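Local coordinates for arginine kinase (Cydia pomonella granulosis virus, PDB 6VVG), which is a viral protein kinase, PK-1, that binds AMP and probably phosphorylates serine and threonine side chains of proteins, at residues Lys237-Ile242 and Phe252-Leu257; Tyr211-Asn216 and Pro233-Pro238. All coordinates share one frame; numbering follows the deposited sequence.

Contact 1: Lys237-Ile242 and Phe252-Leu257; sequences KPLPTI and FVRRML
Leu239 and Arg254 lead a mixed loop-on-helix contact in the C-terminal lobe of the kinase fold, where the connection leaving helix 228-235 runs past the end of helix 247-256. The backbones come closest at this pair, with the CA atoms of Leu239 and Arg254 6.6 Å apart. Leu239 has CG anti to its backbone N (chi1 -165°), and its two methyls diverge. CD2 lies 3.6 Å from the backbone Val253 O and also meets Val253 CG2, while CD1 reaches Leu257 CD1 at 4.1 Å, the two side chains crossing at about a right angle. Ile242 CD1 meets the same Val253 CG2 at 4.1 Å. Tyr204 of helix 192-208 touches Leu239, Ile242 and Val253 and so backs this cluster. Arg254 bends at chi2 (-67°), which sets its CD 3.7 Å from Leu239 CD2. The guanidinium lies against the loop backbone, with Leu239 O and Thr241 N over one face. Leu239 O is 2.6 Å from Arg254 NH2, yet the angle is poor for a hydrogen bond. The contact thus combines leucine methyls packed on the helix with an arginine laid over the loop, where attraction between carbonyl oxygen and cation probably contributes.

Contact 2: Tyr211-Asn216 and Pro233-Pro238; sequences YPFDIN and PLYSKP
Phe213 and Tyr235 form an edge-to-face aromatic pair in the C-terminal lobe of the protein kinase fold, joining the loop 211-216 that follows helix 192-208 to residues 233-238. The edge of Tyr235 is directed at the face of Phe213: the ring centroids of Phe213 and Tyr235 are 4.5 Å apart and the planes meet at 52°, well tilted but short of perpendicular. Tyr235 CD1 stands 3.5 Å above the Phe213 ring plane, over its centre, and Tyr235 CE1 comes within 3.3 Å of Phe213 CE2. On the opposite face Pro212 CB lies 3.9 Å above the same Phe213 plane, again over the centre, so the ring is sandwiched between a proline and a tyrosine edge. Tyr211 OH sits at the edge of the Phe213 ring, in its plane, and is itself hydrogen-bonded to Val178 O. The Tyr235 hydroxyl bonds to Phe180 O, which ties the far end of the ring to the segment just before helix 182-185. Next along the loop, Asp214 is the centre of an inverse gamma turn closed by a weak bond from Ile215 N to Phe213 O. Leu234 places CD2 near Asp214 O. Across the more exposed part of the contact, Asp214 OD2 and Lys237 NZ make a long salt bridge of 3.8 Å, their side chains crossing at about a right angle. Leu234 O receives two donors: Lys237 N at 3.1 Å and a bridging water. That water donates to Leu234 O at 2.9 Å and accepts from Asp214 N at 3.0 Å.

Contacts 1 and 2 lie with centres about 10 Å apart on the same side of the chain's centre, in the C-terminal lobe and away from the nucleotide pocket. Along the chain, loop 211-216 comes first, then 233-238, 237-242 and 252-257; Lys237 and Pro238 belong to both contacts, so the connection between helices 228-235 and 247-256 passes straight from one to the other. The contacts also touch directly: Leu239 CD1 packs 3.6 Å from Pro212 CB and 3.9 Å from Phe213 CE1. Pro212 also touches Tyr204 of helix 192-208. The loop after helix 228-235 is thereby held to the loop after helix 192-208, in one continuous patch.

Contact 1: Lys237-Ile242 and Phe252-Leu257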
# COMPACT_ATOMS: atom_id res chain seq x y z
N LYS A 237 -11.02 -22.80 -25.47
CA LYS A 237 -12.26 -23.36 -25.99
C LYS A 237 -13.32 -22.28 -26.13
O LYS A 237 -13.24 -21.22 -25.50
CB LYS A 237 -12.76 -24.48 -25.08
CG LYS A 237 -11.68 -25.46 -24.66
CD LYS A 237 -12.28 -26.71 -24.02
CE LYS A 237 -11.20 -27.68 -23.56
NZ LYS A 237 -11.71 -28.69 -22.59
N PRO A 238 -14.33 -22.51 -26.97
CA PRO A 238 -15.38 -21.49 -27.15
C PRO A 238 -16.10 -21.17 -25.84
O PRO A 238 -16.39 -22.06 -25.03
CB PRO A 238 -16.32 -22.12 -28.17
CG PRO A 238 -15.44 -23.09 -28.96
CD PRO A 238 -14.48 -23.64 -27.91
N LEU A 239 -16.41 -19.89 -25.66
CA LEU A 239 -17.25 -19.47 -24.54
C LEU A 239 -18.70 -19.79 -24.85
O LEU A 239 -19.23 -19.32 -25.87
CB LEU A 239 -17.09 -17.98 -24.29
CG LEU A 239 -17.62 -17.47 -22.95
CD1 LEU A 239 -16.75 -18.01 -21.80
CD2 LEU A 239 -17.69 -15.95 -22.90
N PRO A 240 -19.39 -20.59 -24.03
CA PRO A 240 -20.78 -20.93 -24.34
C PRO A 240 -21.67 -19.69 -24.38
O PRO A 240 -21.55 -18.78 -23.56
CB PRO A 240 -21.19 -21.86 -23.19
CG PRO A 240 -19.90 -22.44 -22.68
CD PRO A 240 -18.86 -21.36 -22.88
N THR A 241 -22.58 -19.68 -25.35
CA THR A 241 -23.62 -18.66 -25.39
C THR A 241 -24.52 -18.80 -24.18
O THR A 241 -24.87 -19.91 -23.76
CB THR A 241 -24.44 -18.79 -26.68
OG1 THR A 241 -23.59 -18.63 -27.82
CG2 THR A 241 -25.54 -17.73 -26.71
N ILE A 242 -24.91 -17.66 -23.60
CA ILE A 242 -25.88 -17.63 -22.51
C ILE A 242 -27.26 -17.50 -23.16
O ILE A 242 -27.61 -16.44 -23.68
CB ILE A 242 -25.61 -16.48 -21.53
CG1 ILE A 242 -24.15 -16.51 -21.09
CG2 ILE A 242 -26.54 -16.60 -20.33
CD1 ILE A 242 -23.74 -15.31 -20.26
N PHE A 252 -20.93 -8.94 -24.42
CA PHE A 252 -20.14 -8.40 -23.31
C PHE A 252 -19.22 -9.47 -22.74
O PHE A 252 -18.01 -9.25 -22.62
CB PHE A 252 -21.07 -7.85 -22.23
CG PHE A 252 -20.35 -7.20 -21.08
CD1 PHE A 252 -19.70 -5.99 -21.24
CD2 PHE A 252 -20.34 -7.81 -19.83
CE1 PHE A 252 -19.04 -5.40 -20.17
CE2 PHE A 252 -19.68 -7.23 -18.77
CZ PHE A 252 -19.03 -6.02 -18.94
N VAL A 253 -19.76 -10.64 -22.39
CA VAL A 253 -18.95 -11.63 -21.69
C VAL A 253 -17.92 -12.23 -22.64
O VAL A 253 -16.79 -12.54 -22.24
CB VAL A 253 -19.83 -12.71 -21.03
CG1 VAL A 253 -20.79 -12.06 -20.04
CG2 VAL A 253 -20.58 -13.51 -22.07
N ARG A 254 -18.28 -12.40 -23.92
CA ARG A 254 -17.29 -12.87 -24.88
C ARG A 254 -16.07 -11.96 -24.87
O ARG A 254 -14.93 -12.42 -24.75
CB ARG A 254 -17.87 -12.92 -26.30
CG ARG A 254 -19.22 -13.58 -26.48
CD ARG A 254 -19.19 -15.09 -26.21
NE ARG A 254 -20.23 -15.78 -26.97
CZ ARG A 254 -20.03 -16.90 -27.66
NH1 ARG A 254 -21.03 -17.45 -28.34
NH2 ARG A 254 -18.84 -17.47 -27.67
N ARG A 255 -16.30 -10.65 -25.03
CA ARG A 255 -15.20 -9.69 -25.11
C ARG A 255 -14.54 -9.46 -23.77
O ARG A 255 -13.36 -9.10 -23.73
CB ARG A 255 -15.71 -8.37 -25.70
CG ARG A 255 -16.27 -8.54 -27.12
CD ARG A 255 -16.67 -7.23 -27.80
NE ARG A 255 -17.19 -7.47 -29.15
CZ ARG A 255 -16.49 -7.27 -30.26
NH1 ARG A 255 -15.25 -6.81 -30.20
NH2 ARG A 255 -17.04 -7.53 -31.44
N MET A 256 -15.26 -9.68 -22.66
CA MET A 256 -14.61 -9.60 -21.36
C MET A 256 -13.61 -10.73 -21.16
O MET A 256 -12.61 -10.56 -20.45
CB MET A 256 -15.66 -9.65 -20.24
CG MET A 256 -16.47 -8.38 -20.07
SD MET A 256 -15.51 -6.96 -19.52
CE MET A 256 -14.93 -7.51 -17.91
N LEU A 257 -13.85 -11.89 -21.78
CA LEU A 257 -13.06 -13.09 -21.52
C LEU A 257 -12.28 -13.56 -22.74
O LEU A 257 -11.85 -14.71 -22.80
CB LEU A 257 -13.97 -14.22 -21.01
CG LEU A 257 -14.68 -13.86 -19.70
CD1 LEU A 257 -15.73 -14.87 -19.30
CD2 LEU A 257 -13.63 -13.71 -18.58

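Contact 2: Tyr211-Asn216 and Pro233-Pro238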
# COMPACT_ATOMS: atom_id res chain seq x y z
N TYR A 211 -20.44 -21.30 -14.42
CA TYR A 211 -19.05 -20.89 -14.58
C TYR A 211 -18.67 -20.95 -16.06
O TYR A 211 -19.02 -21.90 -16.76
CB TYR A 211 -18.14 -21.81 -13.75
CG TYR A 211 -16.67 -21.51 -13.86
CD1 TYR A 211 -16.08 -20.48 -13.14
CD2 TYR A 211 -15.86 -22.26 -14.70
CE1 TYR A 211 -14.73 -20.20 -13.25
CE2 TYR A 211 -14.51 -21.99 -14.82
CZ TYR A 211 -13.95 -20.96 -14.09
OH TYR A 211 -12.61 -20.70 -14.22
N PRO A 212 -17.96 -19.93 -16.57
CA PRO A 212 -17.77 -19.86 -18.03
C PRO A 212 -17.07 -21.07 -18.63
O PRO A 212 -17.49 -21.55 -19.69
CB PRO A 212 -16.94 -18.58 -18.21
CG PRO A 212 -16.37 -18.26 -16.82
CD PRO A 212 -17.44 -18.74 -15.88
N PHE A 213 -16.02 -21.58 -18.00
CA PHE A 213 -15.12 -22.54 -18.64
C PHE A 213 -15.38 -23.96 -18.15
O PHE A 213 -16.13 -24.21 -17.20
CB PHE A 213 -13.67 -22.12 -18.38
CG PHE A 213 -13.39 -20.69 -18.75
CD1 PHE A 213 -13.43 -20.28 -20.07
CD2 PHE A 213 -13.09 -19.75 -17.78
CE1 PHE A 213 -13.19 -18.97 -20.42
CE2 PHE A 213 -12.84 -18.43 -18.12
CZ PHE A 213 -12.89 -18.04 -19.45
N ASP A 214 -14.74 -24.91 -18.84
CA ASP A 214 -15.14 -26.32 -18.82
C ASP A 214 -14.43 -27.06 -17.69
O ASP A 214 -13.41 -27.72 -17.88
CB ASP A 214 -14.85 -26.95 -20.17
CG ASP A 214 -15.62 -28.23 -20.42
OD1 ASP A 214 -16.46 -28.60 -19.59
OD2 ASP A 214 -15.37 -28.87 -21.47
N ILE A 215 -15.01 -26.96 -16.49
CA ILE A 215 -14.55 -27.73 -15.35
C ILE A 215 -15.75 -28.20 -14.53
O ILE A 215 -16.87 -27.71 -14.68
CB ILE A 215 -13.58 -26.93 -14.45
CG1 ILE A 215 -14.28 -25.71 -13.85
CG2 ILE A 215 -12.35 -26.50 -15.22
CD1 ILE A 215 -13.40 -24.89 -12.92
N ASN A 216 -15.49 -29.16 -13.65
CA ASN A 216 -16.50 -29.62 -12.70
C ASN A 216 -16.71 -28.56 -11.62
O ASN A 216 -15.95 -28.49 -10.65
CB ASN A 216 -16.10 -30.95 -12.05
CG ASN A 216 -17.23 -31.58 -11.26
OD1 ASN A 216 -17.99 -30.89 -10.57
ND2 ASN A 216 -17.36 -32.90 -11.37
N PRO A 233 -5.61 -24.25 -21.40
CA PRO A 233 -6.36 -24.98 -22.43
C PRO A 233 -7.85 -24.64 -22.42
O PRO A 233 -8.49 -24.56 -23.47
CB PRO A 233 -6.11 -26.46 -22.09
CG PRO A 233 -4.84 -26.46 -21.29
CD PRO A 233 -4.86 -25.15 -20.51
N LEU A 234 -8.41 -24.43 -21.22
CA LEU A 234 -9.83 -24.15 -21.11
C LEU A 234 -10.18 -22.80 -21.72
O LEU A 234 -11.20 -22.67 -22.41
CB LEU A 234 -10.25 -24.21 -19.64
CG LEU A 234 -9.93 -25.54 -18.96
CD1 LEU A 234 -10.41 -25.55 -17.53
CD2 LEU A 234 -10.56 -26.69 -19.75
N TYR A 235 -9.33 -21.79 -21.50
CA TYR A 235 -9.58 -20.48 -22.09
C TYR A 235 -9.53 -20.53 -23.61
O TYR A 235 -10.04 -19.62 -24.26
CB TYR A 235 -8.56 -19.47 -21.57
CG TYR A 235 -8.60 -19.24 -20.07
CD1 TYR A 235 -9.67 -19.67 -19.30
CD2 TYR A 235 -7.55 -18.60 -19.42
CE1 TYR A 235 -9.71 -19.47 -17.94
CE2 TYR A 235 -7.57 -18.39 -18.05
CZ TYR A 235 -8.65 -18.83 -17.32
OH TYR A 235 -8.67 -18.62 -15.96
N SER A 236 -8.93 -21.57 -24.19
CA SER A 236 -8.84 -21.69 -25.63
C SER A 236 -10.11 -22.26 -26.26
O SER A 236 -10.25 -22.20 -27.49
CB SER A 236 -7.66 -22.59 -26.02
OG SER A 236 -6.42 -21.92 -25.86
N LYS A 237 -11.02 -22.80 -25.47
CA LYS A 237 -12.26 -23.36 -25.99
C LYS A 237 -13.32 -22.28 -26.13
O LYS A 237 -13.24 -21.22 -25.50
CB LYS A 237 -12.76 -24.48 -25.08
CG LYS A 237 -11.68 -25.46 -24.66
CD LYS A 237 -12.28 -26.71 -24.02
CE LYS A 237 -11.20 -27.68 -23.56
NZ LYS A 237 -11.71 -28.69 -22.59
N PRO A 238 -14.33 -22.51 -26.97
CA PRO A 238 -15.38 -21.49 -27.15
C PRO A 238 -16.10 -21.17 -25.84
O PRO A 238 -16.39 -22.06 -25.03
CB PRO A 238 -16.32 -22.12 -28.17
CG PRO A 238 -15.44 -23.09 -28.96
CD PRO A 238 -14.48 -23.64 -27.91
O HOH W 1 -13.58 -24.05 -21.44